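Local coordinates for protein FOKI restriction endonuclease (Planomicrobium okeanokoites, PDB 2FOK) that recognises and cleaves double-stranded DNA as a type IIS restriction endonuclease, with DNA recognition and probably metal-dependent hydrolysis assigned to separate parts of one chain, at residues A[570-574]-A[575-579]; A[321-325]-A[326-330]; A[502-505]-A[506-510]; A[402-405]-A[406-410]; A[453-456]-A[457-460]. One frame throughout, in Å; residues are numbered along the deposited sequence.

Contact 1. Residues A[570-574]-A[575-579]; sequences RKFNN and GEINF
At Asn574 and Gly575 the chain folds back, the two runs pointing 163° apart; Asn574 takes the positive phi of a tight reversal, its OD1 bonded to Gly543 N on strand 542-547. Two residues on, Ile577 fills the fold. Its chi1 of -73°, CG1 anti to the carbonyl carbon, sets CG1 3.8 Å from Lys571 CB, and chi2 (160°) carries CD1 over the centre of the Phe572 ring, a CH-pi contact 4.3 Å from the centroid. An alanine here would remove CG1, CG2 and CD1, and would probably leave that face of Phe572 and the Lys571 methylenes without their packing partner. Asn578 O lies 2.9 Å from Lys571 NZ. Last comes Phe579, with CE1 4.2 Å from Lys571 CG and Ile577 CG2 over one ring face. The side-chain contacts within this C-terminal turn are thus largely apolar, CB and CG of Lys571 packing on Ile577 and Phe579, while backbone bonds to strand 542-547 hold the edge strand of the cleavage-domain sheet.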
loop_
_atom_site.group_PDB
_atom_site.type_symbol
_atom_site.label_atom_id
_atom_site.label_comp_id
_atom_site.label_asym_id
_atom_site.label_seq_id
_atom_site.Cartn_x
_atom_site.Cartn_y
_atom_site.Cartn_z
ATOM N N ARG A 570 33.575 9.324 7.928
ATOM C CA ARG A 570 34.765 8.629 7.447
ATOM C C ARG A 570 34.473 7.408 6.584
ATOM O O ARG A 570 35.399 6.771 6.083
ATOM C CB ARG A 570 35.647 8.194 8.628
ATOM C CG ARG A 570 35.775 9.207 9.755
ATOM C CD ARG A 570 36.679 8.654 10.859
ATOM N NE ARG A 570 36.220 9.006 12.206
ATOM C CZ ARG A 570 36.065 8.142 13.214
ATOM N NH1 ARG A 570 36.332 6.849 13.047
ATOM N NH2 ARG A 570 35.641 8.575 14.398
ATOM N N LYS A 571 33.201 7.071 6.419
ATOM C CA LYS A 571 32.840 5.904 5.622
ATOM C C LYS A 571 32.882 6.219 4.136
ATOM O O LYS A 571 33.099 5.333 3.308
ATOM C CB LYS A 571 31.448 5.396 6.007
ATOM C CG LYS A 571 31.424 4.571 7.272
ATOM C CD LYS A 571 32.542 3.547 7.294
ATOM C CE LYS A 571 32.318 2.538 8.401
ATOM N NZ LYS A 571 32.113 1.161 7.853
ATOM N N PHE A 572 32.664 7.486 3.807
ATOM C CA PHE A 572 32.707 7.926 2.423
ATOM C C PHE A 572 34.158 7.855 1.947
ATOM O O PHE A 572 34.948 8.776 2.136
ATOM C CB PHE A 572 32.141 9.332 2.331
ATOM C CG PHE A 572 30.657 9.386 2.591
ATOM C CD1 PHE A 572 30.169 9.511 3.890
ATOM C CD2 PHE A 572 29.743 9.281 1.537
ATOM C CE1 PHE A 572 28.785 9.530 4.140
ATOM C CE2 PHE A 572 28.362 9.301 1.771
ATOM C CZ PHE A 572 27.883 9.424 3.076
ATOM N N ASN A 573 34.495 6.726 1.343
ATOM C CA ASN A 573 35.844 6.481 0.864
ATOM C C ASN A 573 35.882 6.261 -0.650
ATOM O O ASN A 573 36.880 5.784 -1.189
ATOM C CB ASN A 573 36.409 5.255 1.589
ATOM C CG ASN A 573 37.908 5.170 1.501
ATOM O OD1 ASN A 573 38.582 6.170 1.252
ATOM N ND2 ASN A 573 38.448 3.970 1.701
ATOM N N ASN A 574 34.791 6.616 -1.323
ATOM C CA ASN A 574 34.667 6.451 -2.767
ATOM C C ASN A 574 34.555 4.955 -3.129
ATOM O O ASN A 574 35.124 4.477 -4.110
ATOM C CB ASN A 574 35.857 7.112 -3.487
ATOM C CG ASN A 574 35.958 8.612 -3.209
ATOM O OD1 ASN A 574 35.004 9.364 -3.430
ATOM N ND2 ASN A 574 37.117 9.051 -2.729
ATOM N N GLY A 575 33.815 4.223 -2.306
ATOM C CA GLY A 575 33.578 2.815 -2.548
ATOM C C GLY A 575 32.225 2.453 -1.948
ATOM O O GLY A 575 31.336 3.294 -1.845
ATOM N N GLU A 576 32.064 1.201 -1.541
ATOM C CA GLU A 576 30.825 0.772 -0.926
ATOM C C GLU A 576 30.982 0.827 0.589
ATOM O O GLU A 576 31.996 0.407 1.144
ATOM C CB GLU A 576 30.476 -0.654 -1.356
ATOM C CG GLU A 576 29.181 -1.167 -0.731
ATOM C CD GLU A 576 28.587 -2.362 -1.465
ATOM O OE1 GLU A 576 29.335 -3.075 -2.164
ATOM O OE2 GLU A 576 27.366 -2.588 -1.339
ATOM N N ILE A 577 29.981 1.368 1.261
ATOM C CA ILE A 577 30.016 1.442 2.709
ATOM C C ILE A 577 29.478 0.139 3.311
ATOM O O ILE A 577 28.410 -0.355 2.928
ATOM C CB ILE A 577 29.158 2.601 3.232
ATOM C CG1 ILE A 577 29.845 3.934 2.944
ATOM C CG2 ILE A 577 28.923 2.435 4.732
ATOM C CD1 ILE A 577 28.894 5.125 2.965
ATOM N N ASN A 578 30.239 -0.411 4.244
ATOM C CA ASN A 578 29.857 -1.628 4.936
ATOM C C ASN A 578 30.146 -1.410 6.425
ATOM O O ASN A 578 31.303 -1.389 6.860
ATOM C CB ASN A 578 30.652 -2.815 4.392
ATOM C CG ASN A 578 30.003 -3.434 3.175
ATOM O OD1 ASN A 578 28.866 -3.893 3.230
ATOM N ND2 ASN A 578 30.725 -3.452 2.065
ATOM N N PHE A 579 29.079 -1.238 7.196
ATOM C CA PHE A 579 29.185 -0.993 8.633
ATOM C C PHE A 579 29.653 -2.206 9.419
ATOM O O PHE A 579 30.292 -1.942 10.458
ATOM C CB PHE A 579 27.836 -0.518 9.178
ATOM C CG PHE A 579 27.437 0.840 8.686
ATOM C CD1 PHE A 579 28.084 1.979 9.157
ATOM C CD2 PHE A 579 26.426 0.982 7.744
ATOM C CE1 PHE A 579 27.736 3.233 8.705
ATOM C CE2 PHE A 579 26.069 2.243 7.282
ATOM C CZ PHE A 579 26.726 3.371 7.764
#

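Contact 2. Residues A[321-325]-A[326-330]; sequences GSLKI and EQIQD
This is a helix N-terminus, built where the short strand 323-324 runs straight into helix 325-334. Lys324 is the N-cap, and the Gln327 side chain accepts from the N-cap amide as the third helical residue does in a capping box, although the reciprocal bond from the N-cap side chain is absent. The surroundings, a helix before the strand and a three-stranded antiparallel sheet containing it, fit the winged-helix form of the helix-turn-helix class to which the D3 domain belongs. Lys324 N donates to Gln327 OE1 at 2.7 Å, bent to 132° at the hydrogen and arriving from above the amide's carbonyl plane. Gln327 gets there with CG anti to the carbonyl carbon, beside the backbone N (chi1 -39°), and a chain extended beyond CG (chi2 -180°), which also brings OE1 within 3.0 Å of Lys324 CE. In the reverse direction Lys324 O accepts from Gln327 N and from Ile328 N, the latter at 3.0 Å and lying in the carbonyl plane, while Gln329 N continues the helical pattern onto Ile325 O. An alanine in place of Gln327 would take away OE1 and is likely to leave the Lys324 amide without this acceptor. Ile325 turns to Ile341 and Tyr365, and Leu323 faces Ile316 of helix 303-319. Beneath the cap, Leu323 CD2 touches Ile328 CG1 at 3.7 Å.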
loop_
_atom_site.group_PDB
_atom_site.type_symbol
_atom_site.label_atom_id
_atom_site.label_comp_id
_atom_site.label_asym_id
_atom_site.label_seq_id
_atom_site.Cartn_x
_atom_site.Cartn_y
_atom_site.Cartn_z
ATOM N N GLY A 321 -7.820 -19.416 23.050
ATOM C CA GLY A 321 -8.164 -18.359 23.990
ATOM C C GLY A 321 -7.030 -17.342 24.070
ATOM O O GLY A 321 -6.574 -16.850 23.035
ATOM N N SER A 322 -6.583 -17.017 25.284
ATOM C CA SER A 322 -5.474 -16.077 25.474
ATOM C C SER A 322 -4.195 -16.882 25.207
ATOM O O SER A 322 -4.024 -17.985 25.737
ATOM C CB SER A 322 -5.474 -15.528 26.907
ATOM O OG SER A 322 -4.624 -14.391 27.041
ATOM N N LEU A 323 -3.299 -16.331 24.394
ATOM C CA LEU A 323 -2.074 -17.041 24.024
ATOM C C LEU A 323 -0.807 -16.187 24.107
ATOM O O LEU A 323 -0.859 -14.960 24.012
ATOM C CB LEU A 323 -2.222 -17.569 22.586
ATOM C CG LEU A 323 -2.227 -19.048 22.192
ATOM C CD1 LEU A 323 -3.028 -19.876 23.167
ATOM C CD2 LEU A 323 -2.820 -19.176 20.801
ATOM N N LYS A 324 0.335 -16.852 24.276
ATOM C CA LYS A 324 1.626 -16.173 24.315
ATOM C C LYS A 324 2.278 -16.398 22.944
ATOM O O LYS A 324 2.201 -17.495 22.388
ATOM C CB LYS A 324 2.508 -16.757 25.419
ATOM C CG LYS A 324 2.535 -15.928 26.706
ATOM C CD LYS A 324 3.034 -16.742 27.912
ATOM C CE LYS A 324 2.674 -18.236 27.796
ATOM N NZ LYS A 324 3.413 -19.117 28.751
ATOM N N ILE A 325 2.914 -15.362 22.397
ATOM C CA ILE A 325 3.545 -15.468 21.085
ATOM C C ILE A 325 4.330 -16.755 20.923
ATOM O O ILE A 325 4.421 -17.294 19.823
ATOM C CB ILE A 325 4.485 -14.274 20.804
ATOM C CG1 ILE A 325 4.707 -14.133 19.295
ATOM C CG2 ILE A 325 5.815 -14.468 21.513
ATOM C CD1 ILE A 325 3.773 -13.149 18.626
ATOM N N GLU A 326 4.892 -17.252 22.021
ATOM C CA GLU A 326 5.672 -18.486 21.990
ATOM C C GLU A 326 4.781 -19.709 21.758
ATOM O O GLU A 326 5.208 -20.705 21.164
ATOM C CB GLU A 326 6.455 -18.641 23.295
ATOM C CG GLU A 326 7.771 -17.873 23.316
ATOM C CD GLU A 326 7.632 -16.501 23.942
ATOM O OE1 GLU A 326 6.558 -16.219 24.524
ATOM O OE2 GLU A 326 8.594 -15.706 23.853
ATOM N N GLN A 327 3.541 -19.636 22.230
ATOM C CA GLN A 327 2.604 -20.737 22.031
ATOM C C GLN A 327 2.073 -20.661 20.588
ATOM O O GLN A 327 1.868 -21.679 19.930
ATOM C CB GLN A 327 1.460 -20.634 23.041
ATOM C CG GLN A 327 1.889 -20.179 24.432
ATOM C CD GLN A 327 0.722 -20.092 25.410
ATOM O OE1 GLN A 327 0.421 -19.021 25.951
ATOM N NE2 GLN A 327 0.057 -21.225 25.641
ATOM N N ILE A 328 1.863 -19.442 20.097
ATOM C CA ILE A 328 1.390 -19.252 18.731
ATOM C C ILE A 328 2.478 -19.751 17.797
ATOM O O ILE A 328 2.198 -20.425 16.808
ATOM C CB ILE A 328 1.128 -17.768 18.410
ATOM C CG1 ILE A 328 -0.155 -17.298 19.088
ATOM C CG2 ILE A 328 0.997 -17.576 16.901
ATOM C CD1 ILE A 328 -0.231 -15.791 19.244
ATOM N N GLN A 329 3.722 -19.408 18.118
ATOM C CA GLN A 329 4.864 -19.817 17.309
ATOM C C GLN A 329 4.957 -21.326 17.383
ATOM O O GLN A 329 5.277 -21.997 16.399
ATOM C CB GLN A 329 6.157 -19.190 17.843
ATOM C CG GLN A 329 7.426 -19.919 17.405
ATOM C CD GLN A 329 8.668 -19.363 18.059
ATOM O OE1 GLN A 329 8.693 -19.119 19.264
ATOM N NE2 GLN A 329 9.712 -19.164 17.266
ATOM N N ASP A 330 4.672 -21.846 18.573
ATOM C CA ASP A 330 4.686 -23.282 18.823
ATOM C C ASP A 330 3.622 -23.981 17.971
ATOM O O ASP A 330 3.917 -24.946 17.262
ATOM C CB ASP A 330 4.395 -23.539 20.298
ATOM C CG ASP A 330 5.425 -24.421 20.945
ATOM O OD1 ASP A 330 5.646 -25.544 20.439
ATOM O OD2 ASP A 330 6.006 -23.987 21.961
#

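Contact 3. Residues A[502-505]-A[506-510]; sequences NEWW and KVYPS
A short 3-10 turn joins Trp504 and Trp505 to Lys506 and Val507 in the cleavage domain, between helix 479-494 and strand 515-521, and an Asx turn leads into it: Asn502 OD1 accepts from Trp504 N. Three successive i to i+3 bonds define the turn. Lys506 N reaches Glu503 O at 3.1 Å, Val507 N reaches Trp504 O at 3.0 Å in a nearly straight bond (170°), and Tyr508 N reaches Trp505 O. On the buried side Trp504, its CG set between the backbone N and the carbonyl carbon (chi1 65°), lies alongside Tyr508, pointing the same way, with Trp504 CZ3 3.8 Å from Tyr508 CE2. Trp505 CE3 stands over one face of the Trp504 ring, offset toward the rim. Trp504 NE1 is held by Glu491 of helix 479-494, and Tyr508 meets Phe515 edge-to-face. Toward solvent, Lys506 CG runs beside Glu503 CB at 4.0 Å. One water closes the turn, donating to Trp505 O and, at 2.8 Å, to Tyr508 O.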
loop_
_atom_site.group_PDB
_atom_site.type_symbol
_atom_site.label_atom_id
_atom_site.label_comp_id
_atom_site.label_asym_id
_atom_site.label_seq_id
_atom_site.Cartn_x
_atom_site.Cartn_y
_atom_site.Cartn_z
ATOM N N ASN A 502 15.647 27.481 -8.186
ATOM C CA ASN A 502 15.058 26.987 -6.942
ATOM C C ASN A 502 16.022 26.953 -5.760
ATOM O O ASN A 502 15.656 26.508 -4.675
ATOM C CB ASN A 502 14.434 25.601 -7.145
ATOM C CG ASN A 502 15.461 24.499 -7.328
ATOM O OD1 ASN A 502 16.515 24.484 -6.683
ATOM N ND2 ASN A 502 15.148 23.554 -8.208
ATOM N N GLU A 503 17.250 27.421 -5.973
ATOM C CA GLU A 503 18.262 27.469 -4.917
ATOM C C GLU A 503 18.071 26.410 -3.828
ATOM O O GLU A 503 18.055 26.730 -2.640
ATOM C CB GLU A 503 18.266 28.864 -4.272
ATOM C CG GLU A 503 18.589 29.993 -5.251
ATOM C CD GLU A 503 18.130 31.362 -4.757
ATOM O OE1 GLU A 503 16.906 31.581 -4.657
ATOM O OE2 GLU A 503 18.990 32.222 -4.472
ATOM N N TRP A 504 17.939 25.151 -4.221
ATOM C CA TRP A 504 17.738 24.087 -3.241
ATOM C C TRP A 504 18.813 24.026 -2.152
ATOM O O TRP A 504 18.517 23.692 -0.997
ATOM C CB TRP A 504 17.623 22.720 -3.945
ATOM C CG TRP A 504 18.870 22.255 -4.654
ATOM C CD1 TRP A 504 19.182 22.442 -5.971
ATOM C CD2 TRP A 504 19.960 21.509 -4.086
ATOM N NE1 TRP A 504 20.397 21.856 -6.260
ATOM C CE2 TRP A 504 20.894 21.278 -5.121
ATOM C CE3 TRP A 504 20.236 21.012 -2.803
ATOM C CZ2 TRP A 504 22.089 20.570 -4.911
ATOM C CZ3 TRP A 504 21.424 20.304 -2.596
ATOM C CH2 TRP A 504 22.332 20.093 -3.648
ATOM N N TRP A 505 20.050 24.363 -2.510
ATOM C CA TRP A 505 21.173 24.319 -1.570
ATOM C C TRP A 505 20.952 25.099 -0.275
ATOM O O TRP A 505 21.686 24.903 0.696
ATOM C CB TRP A 505 22.456 24.812 -2.250
ATOM C CG TRP A 505 22.299 26.131 -2.942
ATOM C CD1 TRP A 505 22.464 27.361 -2.389
ATOM C CD2 TRP A 505 21.910 26.353 -4.305
ATOM N NE1 TRP A 505 22.202 28.341 -3.313
ATOM C CE2 TRP A 505 21.858 27.752 -4.499
ATOM C CE3 TRP A 505 21.597 25.509 -5.380
ATOM C CZ2 TRP A 505 21.509 28.329 -5.726
ATOM C CZ3 TRP A 505 21.248 26.084 -6.600
ATOM C CH2 TRP A 505 21.208 27.479 -6.761
ATOM N N LYS A 506 19.946 25.972 -0.259
ATOM C CA LYS A 506 19.647 26.776 0.928
ATOM C C LYS A 506 19.231 25.906 2.112
ATOM O O LYS A 506 19.239 26.337 3.265
ATOM C CB LYS A 506 18.543 27.788 0.614
ATOM C CG LYS A 506 18.974 28.865 -0.371
ATOM C CD LYS A 506 18.015 30.039 -0.361
ATOM C CE LYS A 506 18.721 31.306 0.091
ATOM N NZ LYS A 506 20.004 31.527 -0.640
ATOM N N VAL A 507 18.858 24.674 1.816
ATOM C CA VAL A 507 18.459 23.747 2.849
ATOM C C VAL A 507 19.573 23.657 3.895
ATOM O O VAL A 507 19.315 23.551 5.091
ATOM C CB VAL A 507 18.192 22.356 2.226
ATOM C CG1 VAL A 507 19.511 21.728 1.770
ATOM C CG2 VAL A 507 17.470 21.466 3.216
ATOM N N TYR A 508 20.815 23.739 3.437
ATOM C CA TYR A 508 21.977 23.632 4.320
ATOM C C TYR A 508 22.316 24.885 5.125
ATOM O O TYR A 508 22.047 26.004 4.693
ATOM C CB TYR A 508 23.224 23.250 3.511
ATOM C CG TYR A 508 23.160 21.929 2.774
ATOM C CD1 TYR A 508 23.082 20.715 3.464
ATOM C CD2 TYR A 508 23.253 21.891 1.379
ATOM C CE1 TYR A 508 23.110 19.498 2.783
ATOM C CE2 TYR A 508 23.279 20.676 0.687
ATOM C CZ TYR A 508 23.213 19.487 1.392
ATOM O OH TYR A 508 23.281 18.297 0.701
ATOM N N PRO A 509 22.898 24.704 6.325
ATOM C CA PRO A 509 23.283 25.836 7.174
ATOM C C PRO A 509 24.519 26.413 6.491
ATOM O O PRO A 509 25.348 25.650 5.997
ATOM C CB PRO A 509 23.629 25.191 8.523
ATOM C CG PRO A 509 23.146 23.771 8.430
ATOM C CD PRO A 509 23.201 23.417 6.974
ATOM N N SER A 510 24.640 27.737 6.455
ATOM C CA SER A 510 25.769 28.386 5.782
ATOM C C SER A 510 27.135 27.972 6.300
ATOM O O SER A 510 28.106 27.969 5.558
ATOM C CB SER A 510 25.636 29.909 5.869
ATOM O OG SER A 510 24.641 30.384 4.973
HETATM O O HOH W 1 23.386 26.941 2.372
#

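Contact 4. Residues A[402-405]-A[406-410]; sequences KYVP and HEYIE
Pro405 presses its pyrrolidine ring against the CD2-CE2 side of the Tyr408 ring, with Pro405 CG 3.5 Å from Tyr408 CE2 and Pro405 CD at the ring edge, in its plane. Across one face of the same tyrosine stands Glu407 CG, offset toward the rim. Val404 CG1 approaches the other end of the side chain, 4.1 Å from Tyr408 CB, also near the plane of the ring. The tyrosine is brought to the proline by chi1 -68°, which sets CG anti to the carbonyl carbon and beside the backbone N, and that N donates to Pro405 O at 2.9 Å and 166°. Two further i to i+3 bonds follow, from Ile409 N to His406 O and from Glu410 N to Glu407 O, so the chain winds helically between helix 389-398 and helix 411-414 of the cleavage domain, a member of the PD-(D/E)XK nuclease class. Outside the turn the tyrosine hydroxyl bonds to Glu430, and its ring meets Phe431 edge-to-face. The His406 ring lies with CD2 3.7 Å from Val404 O, while NE2 bonds to the carbonyl O of Arg398 at the end of helix 389-398.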
loop_
_atom_site.group_PDB
_atom_site.type_symbol
_atom_site.label_atom_id
_atom_site.label_comp_id
_atom_site.label_asym_id
_atom_site.label_seq_id
_atom_site.Cartn_x
_atom_site.Cartn_y
_atom_site.Cartn_z
ATOM N N LYS A 402 16.963 -4.869 16.819
ATOM C CA LYS A 402 16.081 -4.628 17.959
ATOM C C LYS A 402 15.658 -3.179 18.160
ATOM O O LYS A 402 14.908 -2.878 19.082
ATOM C CB LYS A 402 16.749 -5.143 19.239
ATOM N N TYR A 403 16.132 -2.275 17.314
ATOM C CA TYR A 403 15.770 -0.870 17.464
ATOM C C TYR A 403 15.118 -0.283 16.223
ATOM O O TYR A 403 14.435 0.733 16.293
ATOM C CB TYR A 403 17.011 -0.058 17.841
ATOM C CG TYR A 403 17.717 -0.604 19.058
ATOM C CD1 TYR A 403 17.030 -0.785 20.258
ATOM C CD2 TYR A 403 19.054 -0.995 18.998
ATOM C CE1 TYR A 403 17.654 -1.348 21.366
ATOM C CE2 TYR A 403 19.689 -1.560 20.104
ATOM C CZ TYR A 403 18.979 -1.732 21.278
ATOM O OH TYR A 403 19.587 -2.296 22.369
ATOM N N VAL A 404 15.319 -0.949 15.094
ATOM C CA VAL A 404 14.788 -0.509 13.803
ATOM C C VAL A 404 13.313 -0.844 13.609
ATOM O O VAL A 404 12.941 -2.020 13.555
ATOM C CB VAL A 404 15.591 -1.155 12.625
ATOM C CG1 VAL A 404 14.867 -0.940 11.302
ATOM C CG2 VAL A 404 17.004 -0.566 12.561
ATOM N N PRO A 405 12.451 0.186 13.496
ATOM C CA PRO A 405 11.027 -0.106 13.297
ATOM C C PRO A 405 10.956 -1.063 12.114
ATOM O O PRO A 405 11.326 -0.696 11.002
ATOM C CB PRO A 405 10.418 1.253 12.974
ATOM C CG PRO A 405 11.359 2.247 13.603
ATOM C CD PRO A 405 12.728 1.634 13.544
ATOM N N HIS A 406 10.493 -2.286 12.379
ATOM C CA HIS A 406 10.391 -3.361 11.391
ATOM C C HIS A 406 9.902 -2.961 10.004
ATOM O O HIS A 406 10.311 -3.542 8.999
ATOM C CB HIS A 406 9.511 -4.483 11.951
ATOM C CG HIS A 406 10.223 -5.367 12.930
ATOM N ND1 HIS A 406 9.572 -6.324 13.677
ATOM C CD2 HIS A 406 11.529 -5.441 13.278
ATOM C CE1 HIS A 406 10.449 -6.951 14.444
ATOM N NE2 HIS A 406 11.645 -6.433 14.220
ATOM N N GLU A 407 9.029 -1.969 9.955
ATOM C CA GLU A 407 8.495 -1.475 8.695
ATOM C C GLU A 407 9.593 -1.104 7.689
ATOM O O GLU A 407 9.408 -1.244 6.480
ATOM C CB GLU A 407 7.627 -0.249 8.969
ATOM C CG GLU A 407 8.404 0.926 9.551
ATOM C CD GLU A 407 7.689 2.249 9.358
ATOM O OE1 GLU A 407 7.622 2.727 8.206
ATOM O OE2 GLU A 407 7.190 2.805 10.364
ATOM N N TYR A 408 10.732 -0.628 8.188
ATOM C CA TYR A 408 11.839 -0.232 7.319
ATOM C C TYR A 408 12.514 -1.414 6.638
ATOM O O TYR A 408 13.117 -1.267 5.569
ATOM C CB TYR A 408 12.877 0.570 8.103
ATOM C CG TYR A 408 12.362 1.918 8.530
ATOM C CD1 TYR A 408 11.973 2.861 7.581
ATOM C CD2 TYR A 408 12.213 2.234 9.882
ATOM C CE1 TYR A 408 11.445 4.087 7.969
ATOM C CE2 TYR A 408 11.689 3.443 10.279
ATOM C CZ TYR A 408 11.308 4.371 9.318
ATOM O OH TYR A 408 10.823 5.594 9.700
ATOM N N ILE A 409 12.415 -2.588 7.243
ATOM C CA ILE A 409 13.042 -3.746 6.635
ATOM C C ILE A 409 12.338 -4.069 5.317
ATOM O O ILE A 409 12.873 -4.793 4.488
ATOM C CB ILE A 409 13.021 -4.979 7.581
ATOM C CG1 ILE A 409 11.761 -5.801 7.349
ATOM C CG2 ILE A 409 13.129 -4.540 9.030
ATOM C CD1 ILE A 409 11.984 -6.954 6.400
ATOM N N GLU A 410 11.147 -3.509 5.129
ATOM C CA GLU A 410 10.373 -3.740 3.911
ATOM C C GLU A 410 10.969 -3.031 2.691
ATOM O O GLU A 410 10.595 -3.317 1.560
ATOM C CB GLU A 410 8.924 -3.281 4.106
ATOM C CG GLU A 410 8.108 -4.155 5.058
ATOM C CD GLU A 410 8.014 -5.621 4.632
ATOM O OE1 GLU A 410 8.145 -5.934 3.425
ATOM O OE2 GLU A 410 7.804 -6.472 5.518
#

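Contact 5. Residues A[453-456]-A[457-460]; sequences IYTV and GSPI
Thr455 has chi1 63°, which places OG1 between its backbone N and carbonyl carbon and turns the hydroxyl inward across the loop toward Ser458 and Ile460. Thr455 OG1 comes 4.0 Å from Ser458 CB and 3.8 Å from Ile460 O, distances of packing and not of bonding. Its polar partners lie just beyond: Tyr462 N and Asp461 OD1 both hydrogen-bond to OG1. The Asp461 carboxylate also takes the backbone amides of Gly457, through OD2, and of Ser458, through OD1, so one acidic group gathers three groups of the loop and probably fixes its curvature. The tight bend itself falls at Gly457, where phi is positive (96°) and psi close to zero. A beta carbon at that position would stand 2.4 Å from Val456 O, a clash, which explains why a residue without a side chain sits there. Val456 directs its side chain away from the loop. With no hydrogen bond passing directly between 453-456 and 457-460, the loop is closed by the Asp461 bonds together with the bonds, backbone and side-chain, between Thr455 and Tyr462. This is the connection of a beta hairpin: strand 451-454 leads in and the antiparallel strand 463-469 leads out, Val456 leans on Arg439 of the edge strand 439-442, and helix 565-569 packs against Thr455 and Ile460.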
loop_
_atom_site.group_PDB
_atom_site.type_symbol
_atom_site.label_atom_id
_atom_site.label_comp_id
_atom_site.label_asym_id
_atom_site.label_seq_id
_atom_site.Cartn_x
_atom_site.Cartn_y
_atom_site.Cartn_z
ATOM N N ILE A 453 20.889 16.020 3.637
ATOM C CA ILE A 453 21.003 15.917 5.089
ATOM C C ILE A 453 22.324 16.433 5.658
ATOM O O ILE A 453 23.355 16.417 4.983
ATOM C CB ILE A 453 20.843 14.445 5.537
ATOM C CG1 ILE A 453 22.018 13.626 4.991
ATOM C CG2 ILE A 453 19.458 13.906 5.096
ATOM C CD1 ILE A 453 21.821 12.112 5.002
ATOM N N TYR A 454 22.289 16.869 6.914
ATOM C CA TYR A 454 23.486 17.369 7.566
ATOM C C TYR A 454 23.466 17.134 9.075
ATOM O O TYR A 454 22.457 16.700 9.642
ATOM C CB TYR A 454 23.663 18.861 7.258
ATOM C CG TYR A 454 22.539 19.720 7.756
ATOM C CD1 TYR A 454 22.566 20.249 9.047
ATOM C CD2 TYR A 454 21.444 20.004 6.950
ATOM C CE1 TYR A 454 21.533 21.034 9.520
ATOM C CE2 TYR A 454 20.394 20.796 7.417
ATOM C CZ TYR A 454 20.452 21.304 8.703
ATOM O OH TYR A 454 19.436 22.091 9.177
ATOM N N THR A 455 24.589 17.426 9.722
ATOM C CA THR A 455 24.731 17.238 11.157
ATOM C C THR A 455 24.868 18.560 11.916
ATOM O O THR A 455 25.086 19.611 11.317
ATOM C CB THR A 455 25.964 16.363 11.465
ATOM O OG1 THR A 455 27.147 17.034 11.029
ATOM C CG2 THR A 455 25.864 15.029 10.746
ATOM N N VAL A 456 24.729 18.499 13.237
ATOM C CA VAL A 456 24.864 19.683 14.086
ATOM C C VAL A 456 25.429 19.279 15.451
ATOM O O VAL A 456 24.831 18.472 16.168
ATOM C CB VAL A 456 23.506 20.392 14.325
ATOM C CG1 VAL A 456 23.680 21.483 15.366
ATOM C CG2 VAL A 456 22.980 20.985 13.032
ATOM N N GLY A 457 26.579 19.844 15.806
ATOM C CA GLY A 457 27.192 19.526 17.081
ATOM C C GLY A 457 28.260 18.450 16.983
ATOM O O GLY A 457 28.892 18.108 17.989
ATOM N N SER A 458 28.461 17.896 15.789
ATOM C CA SER A 458 29.480 16.865 15.605
ATOM C C SER A 458 30.845 17.552 15.574
ATOM O O SER A 458 30.912 18.767 15.414
ATOM C CB SER A 458 29.244 16.125 14.294
ATOM O OG SER A 458 28.662 14.865 14.525
ATOM N N PRO A 459 31.946 16.786 15.722
ATOM C CA PRO A 459 33.293 17.378 15.703
ATOM C C PRO A 459 33.478 18.137 14.395
ATOM O O PRO A 459 34.138 19.176 14.324
ATOM C CB PRO A 459 34.224 16.167 15.802
ATOM C CG PRO A 459 33.391 15.096 16.385
ATOM C CD PRO A 459 32.001 15.323 15.891
ATOM N N ILE A 460 32.888 17.570 13.355
ATOM C CA ILE A 460 32.899 18.165 12.040
ATOM C C ILE A 460 31.459 18.024 11.570
ATOM O O ILE A 460 30.955 16.908 11.424
ATOM C CB ILE A 460 33.841 17.417 11.085
ATOM C CG1 ILE A 460 35.221 17.253 11.737
ATOM C CG2 ILE A 460 33.975 18.198 9.791
ATOM C CD1 ILE A 460 36.348 16.958 10.747
#

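How the contacts relate
Along the chain the order is contact 2, contact 4, contact 5, contact 3, contact 1. Contact 2 stands apart in the D3 domain, its centre about 53 Å from that of contact 3, while the other four belong to the cleavage domain. Contacts 1 and 5 both reach the same six-stranded mixed sheet, at the edge strand 575-576 and at strand 451-454, with centres about 18 Å apart. Contacts 3 and 5 meet directly, Pro509 CG lying 3.4 Å from Tyr454 CE1. Contact 4 comes nearest the chain's centre, its closest atoms about 10 Å from contact 2 and about 11 Å from contact 1, consistent with a position on the part of the nuclease nearest the D3 domain.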